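Local coordinates for cellulase (PDB 6XSO), which hydrolyses internal beta-1,4-glycosidic bonds of cellulose and probably of related plant polysaccharides such as xylan, as a broad-specificity GH5_4 endoglucanase, at residues Asp166-Glu171 / Val225-Ile230; Asn24-Met29 / Gly343-Tyr348; Ile119-Asp124 / Glu151-Gln156; Leu229-Tyr234 / Asp262-Gln267. All coordinates share one frame; numbering follows the deposited sequence. Where two conformers were deposited one is given.

How the interactions relate
All four contacts are buried, yet they use different parts of one eight-stranded barrel. Interactions 1 and 4 share L229 and I230: strand 229-232 pairs with strand 168-171 in the first and with strand 264-270 in the second. Backbone bonding is continuous in interaction 4, whereas in interaction 1 an arginine and two waters take over before the strands come together. Interaction 2 lies at the N-terminal end of the barrel, where a helix packs on the last strand through apolar atoms and sulfur; M29 CE also meets L169 CD2 of interaction 1. Interaction 3 joins the loop after strand 116-119 to an outer helix, and its N120 bonds to E171 of interaction 1.

Interaction 1. Residues Asp166-Glu171 / Val225-Ile230; sequences DKVLFE and VRRNLI
Two neighbouring parallel strands of the TIM barrel, 168-171 and 229-232, come together here, F170 pairing with L229 and E171 with I230. The direct backbone bond runs from I230 N to F170 O (2.9 Å). Ahead of that pair the chains are farther apart, and the side chain of R227 spans them. A bend at chi3 (-51°) turns NE out of line with the extended chain up to CD, and NH1 donates to V168 O at 3.0 Å with a nearly straight N-H...O angle of 162°; the oxygen lies close to the guanidinium plane. The same side chain covers one face of F170, with CD 3.6 Å from the ring centroid, a CH-pi contact over the middle of the ring, while the ring and guanidinium planes stay 35° apart. N224, Y164 and G165 supply further oxygens to the guanidinium.

In the barrel wall F170 and L229 face outward to helix 196-219. They lie side by side, CD2 of F170 3.9 Å from CD2 of L229. On the inner side lie E171 and I230, and beside them L169, whose CG sits 3.3 Å from N228 O and whose CD2 meets I230 CD1; the carboxylate of E171 forms a salt bridge with R80. Two waters bridge the chains ahead of the paired residues. One molecule donates to D166 O and V168 O and accepts from N228 N at 3.0 Å, which gives V168 O a second donor besides R227. Another links D166 O to N228 ND2, its distance to ND2 being 2.8 Å, while N228 OD1 accepts from H263 ND1.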
# COMPACT_ATOMS: atom_id res chain seq x y z
N ASP A 166 -17.58 2.94 1.92
CA ASP A 166 -16.59 2.97 0.86
C ASP A 166 -15.31 3.71 1.23
O ASP A 166 -14.36 3.70 0.44
CB ASP A 166 -17.18 3.43 -0.49
CG ASP A 166 -17.53 4.91 -0.54
OD1 ASP A 166 -17.36 5.64 0.46
OD2 ASP A 166 -17.98 5.35 -1.63
N LYS A 167 -15.20 4.25 2.45
CA LYS A 167 -13.94 4.83 2.88
C LYS A 167 -12.89 3.77 3.19
O LYS A 167 -11.70 4.09 3.23
CB LYS A 167 -14.15 5.70 4.11
CG LYS A 167 -14.88 7.01 3.83
CD LYS A 167 -14.05 7.94 2.98
CE LYS A 167 -14.62 9.37 2.98
NZ LYS A 167 -15.85 9.48 2.17
N VAL A 168 -13.29 2.51 3.37
CA VAL A 168 -12.37 1.42 3.66
C VAL A 168 -12.10 0.63 2.38
O VAL A 168 -13.04 0.10 1.76
CB VAL A 168 -12.88 0.50 4.78
CG1 VAL A 168 -11.93 -0.68 4.96
CG2 VAL A 168 -13.02 1.27 6.08
N LEU A 169 -10.83 0.55 2.01
CA LEU A 169 -10.36 -0.20 0.85
C LEU A 169 -9.41 -1.30 1.31
O LEU A 169 -8.76 -1.18 2.35
CB LEU A 169 -9.60 0.69 -0.15
CG LEU A 169 -10.44 1.64 -1.01
CD1 LEU A 169 -10.78 2.92 -0.23
CD2 LEU A 169 -9.75 1.99 -2.32
N PHE A 170 -9.35 -2.39 0.54
CA PHE A 170 -8.43 -3.48 0.81
C PHE A 170 -7.37 -3.57 -0.29
O PHE A 170 -7.68 -3.38 -1.47
CB PHE A 170 -9.14 -4.84 0.82
CG PHE A 170 -10.30 -4.98 1.78
CD1 PHE A 170 -10.40 -4.22 2.95
CD2 PHE A 170 -11.29 -5.92 1.51
CE1 PHE A 170 -11.49 -4.40 3.80
CE2 PHE A 170 -12.37 -6.10 2.36
CZ PHE A 170 -12.47 -5.34 3.51
N GLU A 171 -6.14 -3.91 0.10
CA GLU A 171 -5.01 -4.06 -0.81
C GLU A 171 -4.44 -5.48 -0.70
O GLU A 171 -4.10 -5.93 0.39
CB GLU A 171 -3.93 -3.02 -0.49
CG GLU A 171 -2.55 -3.28 -1.08
CD GLU A 171 -1.50 -2.41 -0.41
OE1 GLU A 171 -1.86 -1.31 0.08
OE2 GLU A 171 -0.30 -2.80 -0.39
N VAL A 225 -19.09 -6.86 -2.34
CA VAL A 225 -19.27 -7.01 -3.78
C VAL A 225 -18.91 -5.73 -4.52
O VAL A 225 -18.53 -5.78 -5.70
CB VAL A 225 -20.73 -7.42 -4.05
CG1 VAL A 225 -21.01 -7.40 -5.53
CG2 VAL A 225 -21.00 -8.81 -3.45
N ARG A 226 -19.00 -4.58 -3.85
CA ARG A 226 -18.76 -3.29 -4.48
C ARG A 226 -17.60 -2.52 -3.87
O ARG A 226 -17.27 -1.44 -4.37
CB ARG A 226 -20.02 -2.42 -4.42
CG ARG A 226 -21.24 -3.00 -5.12
CD ARG A 226 -22.48 -2.16 -4.79
NE ARG A 226 -22.83 -2.22 -3.37
CZ ARG A 226 -23.36 -1.22 -2.68
NH1 ARG A 226 -23.60 -0.04 -3.25
NH2 ARG A 226 -23.65 -1.38 -1.39
N ARG A 227 -16.99 -3.02 -2.80
CA ARG A 227 -15.88 -2.31 -2.17
C ARG A 227 -14.75 -2.08 -3.17
O ARG A 227 -14.49 -2.92 -4.04
CB ARG A 227 -15.37 -3.10 -0.96
CG ARG A 227 -14.30 -2.35 -0.16
CD ARG A 227 -13.90 -3.07 1.12
NE ARG A 227 -15.09 -3.41 1.89
CZ ARG A 227 -15.84 -2.55 2.57
NH1 ARG A 227 -15.52 -1.27 2.64
NH2 ARG A 227 -16.93 -3.00 3.18
N ASN A 228 -14.09 -0.95 -3.05
CA ASN A 228 -12.95 -0.66 -3.91
C ASN A 228 -11.73 -1.41 -3.41
O ASN A 228 -11.36 -1.30 -2.24
CB ASN A 228 -12.78 0.85 -3.97
CG ASN A 228 -13.88 1.48 -4.77
OD1 ASN A 228 -14.24 0.98 -5.83
ND2 ASN A 228 -14.45 2.56 -4.25
N LEU A 229 -11.16 -2.22 -4.30
CA LEU A 229 -10.06 -3.11 -3.99
C LEU A 229 -8.85 -2.75 -4.83
O LEU A 229 -8.96 -2.14 -5.90
CB LEU A 229 -10.44 -4.56 -4.30
CG LEU A 229 -11.75 -5.09 -3.71
CD1 LEU A 229 -11.99 -6.52 -4.10
CD2 LEU A 229 -11.69 -4.95 -2.21
N ILE A 230 -7.68 -3.10 -4.33
CA ILE A 230 -6.41 -2.65 -4.90
C ILE A 230 -5.51 -3.87 -5.06
O ILE A 230 -5.36 -4.66 -4.12
CB ILE A 230 -5.72 -1.64 -3.97
CG1 ILE A 230 -6.63 -0.47 -3.62
CG2 ILE A 230 -4.40 -1.18 -4.57
CD1 ILE A 230 -6.21 0.19 -2.32
O HOH W 1 -14.14 0.98 -0.75
O HOH W 2 -14.15 4.36 -2.10

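Interaction 2. Residues Asn24-Met29 / Gly343-Tyr348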
# COMPACT_ATOMS: atom_id res chain seq x y z
N ASN A 24 -13.06 7.53 -8.77
CA ASN A 24 -13.40 8.65 -7.90
C ASN A 24 -12.78 8.51 -6.51
O ASN A 24 -12.36 9.51 -5.92
CB ASN A 24 -14.92 8.81 -7.81
CG ASN A 24 -15.48 9.54 -9.01
OD1 ASN A 24 -14.85 10.45 -9.55
ND2 ASN A 24 -16.67 9.15 -9.44
N ALA A 25 -12.73 7.29 -5.97
CA ALA A 25 -12.10 7.10 -4.66
C ALA A 25 -10.67 7.62 -4.68
O ALA A 25 -10.25 8.37 -3.78
CB ALA A 25 -12.10 5.63 -4.27
N VAL A 26 -9.92 7.25 -5.71
CA VAL A 26 -8.50 7.59 -5.77
C VAL A 26 -8.32 9.09 -5.91
O VAL A 26 -7.46 9.69 -5.26
CB VAL A 26 -7.84 6.79 -6.90
CG1 VAL A 26 -6.43 7.30 -7.17
CG2 VAL A 26 -7.83 5.30 -6.56
N LYS A 27 -9.16 9.74 -6.71
CA LYS A 27 -9.13 11.20 -6.76
C LYS A 27 -9.48 11.80 -5.40
O LYS A 27 -8.85 12.77 -4.96
CB LYS A 27 -10.12 11.69 -7.81
CG LYS A 27 -10.34 13.20 -7.84
CD LYS A 27 -11.42 13.56 -8.87
CE LYS A 27 -11.80 15.04 -8.81
NZ LYS A 27 -12.44 15.41 -7.51
N ASN A 28 -10.49 11.26 -4.73
CA ASN A 28 -10.99 11.88 -3.50
C ASN A 28 -10.07 11.63 -2.31
O ASN A 28 -10.23 12.31 -1.29
CB ASN A 28 -12.40 11.39 -3.18
CG ASN A 28 -13.42 11.92 -4.14
OD1 ASN A 28 -13.24 12.97 -4.74
ND2 ASN A 28 -14.53 11.20 -4.27
N MET A 29 -9.13 10.68 -2.42
CA MET A 29 -8.18 10.45 -1.35
C MET A 29 -7.28 11.66 -1.09
O MET A 29 -6.76 11.81 0.02
CB MET A 29 -7.27 9.28 -1.70
CG MET A 29 -7.93 7.93 -1.58
SD MET A 29 -6.96 6.61 -2.33
CE MET A 29 -8.06 5.21 -2.09
N GLY A 343 -4.94 12.01 -11.79
CA GLY A 343 -5.86 11.35 -10.88
C GLY A 343 -5.26 10.20 -10.10
O GLY A 343 -5.99 9.29 -9.69
N ILE A 344 -3.94 10.24 -9.87
CA ILE A 344 -3.20 9.22 -9.12
C ILE A 344 -3.01 9.71 -7.69
O ILE A 344 -2.55 10.83 -7.47
CB ILE A 344 -1.84 8.96 -9.79
CG1 ILE A 344 -2.04 8.35 -11.19
CG2 ILE A 344 -0.94 8.13 -8.89
CD1 ILE A 344 -0.74 8.18 -11.97
N ALA A 345 -3.40 8.88 -6.72
CA ALA A 345 -3.24 9.24 -5.32
C ALA A 345 -1.86 8.82 -4.83
O ALA A 345 -1.31 7.80 -5.26
CB ALA A 345 -4.29 8.54 -4.46
N THR A 346 -1.29 9.62 -3.93
CA THR A 346 0.03 9.36 -3.36
C THR A 346 -0.08 9.23 -1.85
O THR A 346 -0.88 9.93 -1.21
CB THR A 346 1.04 10.49 -3.67
OG1 THR A 346 0.71 11.69 -2.99
CG2 THR A 346 1.07 10.77 -5.17
N PHE A 347 0.71 8.29 -1.28
CA PHE A 347 0.76 8.04 0.16
C PHE A 347 2.22 8.09 0.62
O PHE A 347 3.00 7.19 0.32
CB PHE A 347 0.13 6.67 0.51
CG PHE A 347 -1.38 6.61 0.38
CD1 PHE A 347 -1.98 6.56 -0.86
CD2 PHE A 347 -2.20 6.55 1.51
CE1 PHE A 347 -3.36 6.50 -0.98
CE2 PHE A 347 -3.59 6.48 1.40
CZ PHE A 347 -4.17 6.45 0.17
N TYR A 348 2.59 9.16 1.34
CA TYR A 348 3.97 9.33 1.79
C TYR A 348 4.36 8.27 2.82
O TYR A 348 3.55 7.88 3.66
CB TYR A 348 4.16 10.76 2.37
CG TYR A 348 5.60 11.06 2.59
CD1 TYR A 348 6.18 10.87 3.83
CD2 TYR A 348 6.41 11.50 1.54
CE1 TYR A 348 7.53 11.09 4.03
CE2 TYR A 348 7.75 11.72 1.73
CZ TYR A 348 8.30 11.51 2.97
OH TYR A 348 9.65 11.71 3.12
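V26 of helix 22-28 and M29, three residues on, reach the beginning of strand 345-349 and take A345 between them. V26 has CG1 anti to its backbone N (chi1 170°), which sets that methyl against the backbone leading into the strand: CG1 lies 3.2 Å from G343 O and 3.4 Å from A345 N. The CB of A345 points at the helix in return. It is 3.7 Å from V26 CG1 and 3.5 Å from V26 O, a close approach of the methyl to the helix backbone.

M29 works differently. Its chain is extended beyond CG and brings the sulfur past A345, SD to CB 3.9 Å, on to the ring of F347. The two side chains cross at about a right angle. SD lies in the plane of the ring at its rim, 3.7 Å from CZ and almost as close to CE1, and the line from the ring centroid to SD is 87° off the ring normal. This is a Met-aromatic contact of the edge type, in which sulfur meets ring hydrogens instead of the pi face.

G343, with positive phi, completes a Schellman motif just after helix 325-341 and turns the chain into the last barrel strand. Helix 22-28 packs at the N-terminal end of the barrel, where V26 also touches I305 of strand 304-309 and M29 touches Y116 of strand 116-119, while T346 faces helix 325-341.

Interaction 3. Residues Ile119-Asp124 / Glu151-Gln156; sequences INVHHD and EYLWRQ
The indole of W154 meets I119 O at its edge, close to the ring plane, with CH2 4.1 Å from the oxygen. V121 approaches the same ring obliquely through one methyl: CG2 lies 3.6 Å from NE1 and 3.7 Å from CZ2. The two side chains slide past each other in opposite directions. On the loop side, the H122 ring has the N120 amide at its edge, and CD2 of H122 stands over the centre of one face of the H123 ring.

Helix 140-161 here covers the chain that leaves strand 116-119, the third strand of the barrel, at the C-terminal end, where enzymes of this fold carry their active sites. L153 adds to the apolar patch, its CD2 4.0 Å from V121 CG2. W154 is fixed further by a bond from NE1 to S172 O and by packing on A216 and V217 of helix 196-219.

The CB of N120 leaves the backbone away from the helix, whereas that of V121 points toward it. ND2 of N120 donates to H122 ND1 at 3.0 Å, almost perfectly straight at 174° and in the planes of both groups. The same nitrogen also donates to E171 OE2, while OD1 accepts from V83 N.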
# COMPACT_ATOMS: atom_id res chain seq x y z
N ILE A 119 -6.22 -1.02 4.18
CA ILE A 119 -5.55 -2.07 4.94
C ILE A 119 -5.05 -3.12 3.95
O ILE A 119 -5.68 -3.37 2.92
CB ILE A 119 -6.41 -2.74 6.02
CG1 ILE A 119 -7.71 -3.27 5.43
CG2 ILE A 119 -6.66 -1.75 7.17
CD1 ILE A 119 -8.52 -4.10 6.45
N ASN A 120 -3.90 -3.72 4.26
CA ASN A 120 -3.28 -4.65 3.31
C ASN A 120 -2.75 -5.90 4.02
O ASN A 120 -3.03 -6.16 5.20
CB ASN A 120 -2.17 -3.97 2.48
CG ASN A 120 -0.88 -3.78 3.27
OD1 ASN A 120 -0.84 -3.97 4.48
ND2 ASN A 120 0.19 -3.41 2.58
N VAL A 121 -1.98 -6.68 3.26
CA VAL A 121 -1.18 -7.81 3.73
C VAL A 121 0.26 -7.43 3.38
O VAL A 121 0.60 -7.32 2.19
CB VAL A 121 -1.63 -9.11 3.05
CG1 VAL A 121 -0.65 -10.25 3.28
CG2 VAL A 121 -3.04 -9.52 3.53
N HIS A 122 1.09 -7.16 4.41
CA HIS A 122 2.31 -6.38 4.21
C HIS A 122 3.52 -7.27 4.25
O HIS A 122 3.96 -7.79 3.21
CB HIS A 122 2.32 -5.19 5.18
CG HIS A 122 3.24 -4.09 4.77
ND1 HIS A 122 2.89 -3.15 3.83
CD2 HIS A 122 4.53 -3.82 5.11
CE1 HIS A 122 3.89 -2.31 3.65
NE2 HIS A 122 4.89 -2.68 4.43
N HIS A 123 4.18 -7.46 5.41
CA HIS A 123 5.43 -8.23 5.45
C HIS A 123 5.21 -9.73 5.48
O HIS A 123 6.14 -10.49 5.76
CB HIS A 123 6.34 -7.78 6.58
CG HIS A 123 6.91 -6.42 6.35
ND1 HIS A 123 7.48 -6.03 5.15
CD2 HIS A 123 7.00 -5.34 7.17
CE1 HIS A 123 7.89 -4.78 5.24
NE2 HIS A 123 7.63 -4.34 6.46
N ASP A 124 3.98 -10.15 5.18
CA ASP A 124 3.76 -11.50 4.66
C ASP A 124 4.40 -11.69 3.30
O ASP A 124 4.63 -12.84 2.90
CB ASP A 124 2.25 -11.69 4.62
CG ASP A 124 1.62 -11.46 6.00
OD1 ASP A 124 1.71 -12.39 6.83
OD2 ASP A 124 1.08 -10.34 6.23
N GLU A 151 -6.45 -17.17 0.52
CA GLU A 151 -7.88 -16.91 0.38
C GLU A 151 -8.58 -16.90 1.74
O GLU A 151 -9.44 -16.05 1.99
CB GLU A 151 -8.53 -17.90 -0.60
CG GLU A 151 -8.08 -17.69 -2.04
CD GLU A 151 -8.86 -18.50 -3.08
OE1 GLU A 151 -9.91 -19.08 -2.76
OE2 GLU A 151 -8.40 -18.55 -4.24
N TYR A 152 -8.22 -17.83 2.63
CA TYR A 152 -8.85 -17.85 3.96
C TYR A 152 -8.52 -16.58 4.74
O TYR A 152 -9.39 -16.03 5.43
CB TYR A 152 -8.41 -19.11 4.72
CG TYR A 152 -8.91 -19.27 6.14
CD1 TYR A 152 -8.10 -19.85 7.10
CD2 TYR A 152 -10.19 -18.87 6.52
CE1 TYR A 152 -8.53 -20.03 8.39
CE2 TYR A 152 -10.63 -19.04 7.83
CZ TYR A 152 -9.79 -19.61 8.76
OH TYR A 152 -10.23 -19.81 10.07
N LEU A 153 -7.27 -16.12 4.65
CA LEU A 153 -6.91 -14.86 5.30
C LEU A 153 -7.77 -13.71 4.80
O LEU A 153 -8.31 -12.92 5.60
CB LEU A 153 -5.43 -14.58 5.10
CG LEU A 153 -4.89 -13.24 5.60
CD1 LEU A 153 -5.17 -13.09 7.07
CD2 LEU A 153 -3.40 -13.14 5.30
N TRP A 154 -7.93 -13.58 3.47
CA TRP A 154 -8.74 -12.49 2.94
C TRP A 154 -10.22 -12.66 3.25
O TRP A 154 -10.91 -11.66 3.47
CB TRP A 154 -8.46 -12.25 1.46
CG TRP A 154 -7.38 -11.25 1.33
CD1 TRP A 154 -6.13 -11.43 0.83
CD2 TRP A 154 -7.45 -9.88 1.77
NE1 TRP A 154 -5.42 -10.25 0.91
CE2 TRP A 154 -6.21 -9.30 1.50
CE3 TRP A 154 -8.45 -9.12 2.40
CZ2 TRP A 154 -5.93 -7.98 1.81
CZ3 TRP A 154 -8.18 -7.79 2.69
CH2 TRP A 154 -6.92 -7.25 2.40
N ARG A 155 -10.73 -13.90 3.30
CA ARG A 155 -12.11 -14.06 3.73
C ARG A 155 -12.29 -13.53 5.15
O ARG A 155 -13.29 -12.88 5.46
CB ARG A 155 -12.56 -15.52 3.65
CG ARG A 155 -12.80 -16.00 2.22
CD ARG A 155 -13.59 -17.32 2.13
NE ARG A 155 -13.04 -18.38 2.97
CZ ARG A 155 -12.06 -19.20 2.59
NH1 ARG A 155 -11.54 -19.08 1.38
NH2 ARG A 155 -11.62 -20.13 3.42
N GLN A 156 -11.32 -13.79 6.03
CA GLN A 156 -11.44 -13.33 7.41
C GLN A 156 -11.39 -11.82 7.50
O GLN A 156 -12.19 -11.20 8.22
CB GLN A 156 -10.30 -13.91 8.25
CG GLN A 156 -10.35 -15.40 8.49
CD GLN A 156 -9.09 -15.89 9.17
OE1 GLN A 156 -8.90 -15.69 10.37
NE2 GLN A 156 -8.20 -16.52 8.39

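Interaction 4. Residues Leu229-Tyr234 / Asp262-Gln267; sequences LIVNTY and DHIAVQ
L229 O is met by three groups of strand 264-270. A265 N donates to it at 2.9 Å, I264 CA makes a CA-H...O contact at 3.3 Å, and the I264 methyl CD1 packs on it at 3.4 Å. The pattern repeats one step on, where V231 O accepts from Q267 N at 2.9 Å and is touched by V266 CA. In the other direction L229 N, V231 N and T233 N donate to H263 O, A265 O and Q267 O. These five backbone bonds in unbroken parallel register join the fifth and sixth strands of the (beta/alpha)8 barrel, whose directions differ by 33°.

Side chains sort by face. Outward, V231 and I264 cross obliquely, CG1 of V231 4.1 Å from CD1 of I264, and V231 also packs on A210 of helix 196-219. Just past the end of strand 229-232, T233 crosses V266 at about a right angle, methyl CG2 meeting CG1.

Inward, Q267 dominates. Its CG is anti to the backbone N (chi1 168°) and the chain runs on extended beside N232, both pointing the same way with their amide planes 47° apart. N232 OD1 comes within 3.2 Å of Q267 CB, and I230 CG2 lies 3.5 Å from that same CB. The two amides do not bond each other: N232 ND2 donates to N174 O and E171 OE2, while Q267 OE1 accepts from H269 NE2 and NE2 reaches E171 OE1 weakly. Backbone bonds hold the strands, leaving both amides to turn N-H groups toward the E171 carboxylate; such donors would be expected to help stabilise its negative charge.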
# COMPACT_ATOMS: atom_id res chain seq x y z
N LEU A 229 -11.16 -2.22 -4.30
CA LEU A 229 -10.06 -3.11 -3.99
C LEU A 229 -8.85 -2.75 -4.83
O LEU A 229 -8.96 -2.14 -5.90
CB LEU A 229 -10.44 -4.56 -4.30
CG LEU A 229 -11.75 -5.09 -3.71
CD1 LEU A 229 -11.99 -6.52 -4.10
CD2 LEU A 229 -11.69 -4.95 -2.21
N ILE A 230 -7.68 -3.10 -4.33
CA ILE A 230 -6.41 -2.65 -4.90
C ILE A 230 -5.51 -3.87 -5.06
O ILE A 230 -5.36 -4.66 -4.12
CB ILE A 230 -5.72 -1.64 -3.97
CG1 ILE A 230 -6.63 -0.47 -3.62
CG2 ILE A 230 -4.40 -1.18 -4.57
CD1 ILE A 230 -6.21 0.19 -2.32
N VAL A 231 -4.92 -4.02 -6.25
CA VAL A 231 -3.95 -5.09 -6.52
C VAL A 231 -2.62 -4.43 -6.88
O VAL A 231 -2.59 -3.40 -7.58
CB VAL A 231 -4.41 -6.08 -7.61
CG1 VAL A 231 -5.63 -6.84 -7.14
CG2 VAL A 231 -4.68 -5.38 -8.92
N ASN A 232 -1.52 -5.00 -6.38
CA ASN A 232 -0.19 -4.44 -6.57
C ASN A 232 0.58 -5.17 -7.67
O ASN A 232 0.39 -6.37 -7.93
CB ASN A 232 0.61 -4.47 -5.26
CG ASN A 232 0.05 -3.54 -4.20
OD1 ASN A 232 -1.11 -3.17 -4.23
ND2 ASN A 232 0.89 -3.18 -3.24
N THR A 233 1.46 -4.44 -8.33
CA THR A 233 2.34 -5.07 -9.29
C THR A 233 3.40 -5.91 -8.56
O THR A 233 3.62 -5.75 -7.35
CB THR A 233 3.07 -4.00 -10.09
OG1 THR A 233 3.73 -3.13 -9.16
CG2 THR A 233 2.11 -3.19 -10.94
N TYR A 234 4.07 -6.78 -9.31
CA TYR A 234 5.29 -7.44 -8.87
C TYR A 234 6.19 -6.45 -8.15
O TYR A 234 6.54 -5.41 -8.71
CB TYR A 234 6.06 -8.07 -10.08
CG TYR A 234 7.34 -8.71 -9.59
CD1 TYR A 234 8.50 -7.99 -9.47
CD2 TYR A 234 7.35 -10.05 -9.18
CE1 TYR A 234 9.65 -8.57 -8.93
CE2 TYR A 234 8.49 -10.61 -8.66
CZ TYR A 234 9.63 -9.86 -8.53
OH TYR A 234 10.74 -10.45 -7.98
N ASP A 262 -15.11 -1.38 -12.29
CA ASP A 262 -15.38 -0.08 -11.69
C ASP A 262 -14.93 0.03 -10.24
O ASP A 262 -14.99 1.13 -9.69
CB ASP A 262 -16.86 0.26 -11.77
CG ASP A 262 -17.34 0.41 -13.17
OD1 ASP A 262 -16.53 0.79 -14.03
OD2 ASP A 262 -18.53 0.15 -13.40
N HIS A 263 -14.47 -1.05 -9.63
CA HIS A 263 -14.12 -1.06 -8.22
C HIS A 263 -12.77 -1.70 -7.99
O HIS A 263 -12.54 -2.36 -6.97
CB HIS A 263 -15.21 -1.73 -7.38
CG HIS A 263 -16.51 -1.01 -7.40
ND1 HIS A 263 -16.66 0.26 -6.87
CD2 HIS A 263 -17.72 -1.36 -7.88
CE1 HIS A 263 -17.91 0.65 -7.04
NE2 HIS A 263 -18.58 -0.32 -7.65
N ILE A 264 -11.83 -1.43 -8.90
CA ILE A 264 -10.48 -1.98 -8.85
C ILE A 264 -9.46 -0.89 -9.17
O ILE A 264 -9.68 -0.06 -10.06
CB ILE A 264 -10.35 -3.18 -9.82
CG1 ILE A 264 -9.03 -3.90 -9.62
CG2 ILE A 264 -10.48 -2.72 -11.29
CD1 ILE A 264 -8.91 -4.58 -8.29
N ALA A 265 -8.36 -0.89 -8.42
CA ALA A 265 -7.24 0.01 -8.65
C ALA A 265 -5.95 -0.79 -8.61
O ALA A 265 -5.89 -1.89 -8.05
CB ALA A 265 -7.18 1.10 -7.58
N VAL A 266 -4.90 -0.23 -9.22
CA VAL A 266 -3.57 -0.84 -9.24
C VAL A 266 -2.63 0.03 -8.42
O VAL A 266 -2.68 1.26 -8.50
CB VAL A 266 -3.05 -1.02 -10.68
CG1 VAL A 266 -1.55 -1.40 -10.71
CG2 VAL A 266 -3.89 -2.06 -11.40
N GLN A 267 -1.77 -0.61 -7.64
CA GLN A 267 -0.83 0.11 -6.79
C GLN A 267 0.61 -0.24 -7.11
O GLN A 267 0.97 -1.41 -7.32
CB GLN A 267 -1.13 -0.14 -5.29
CG GLN A 267 -0.01 0.35 -4.36
CD GLN A 267 -0.29 0.22 -2.87
OE1 GLN A 267 0.60 0.42 -2.05
NE2 GLN A 267 -1.53 -0.10 -2.51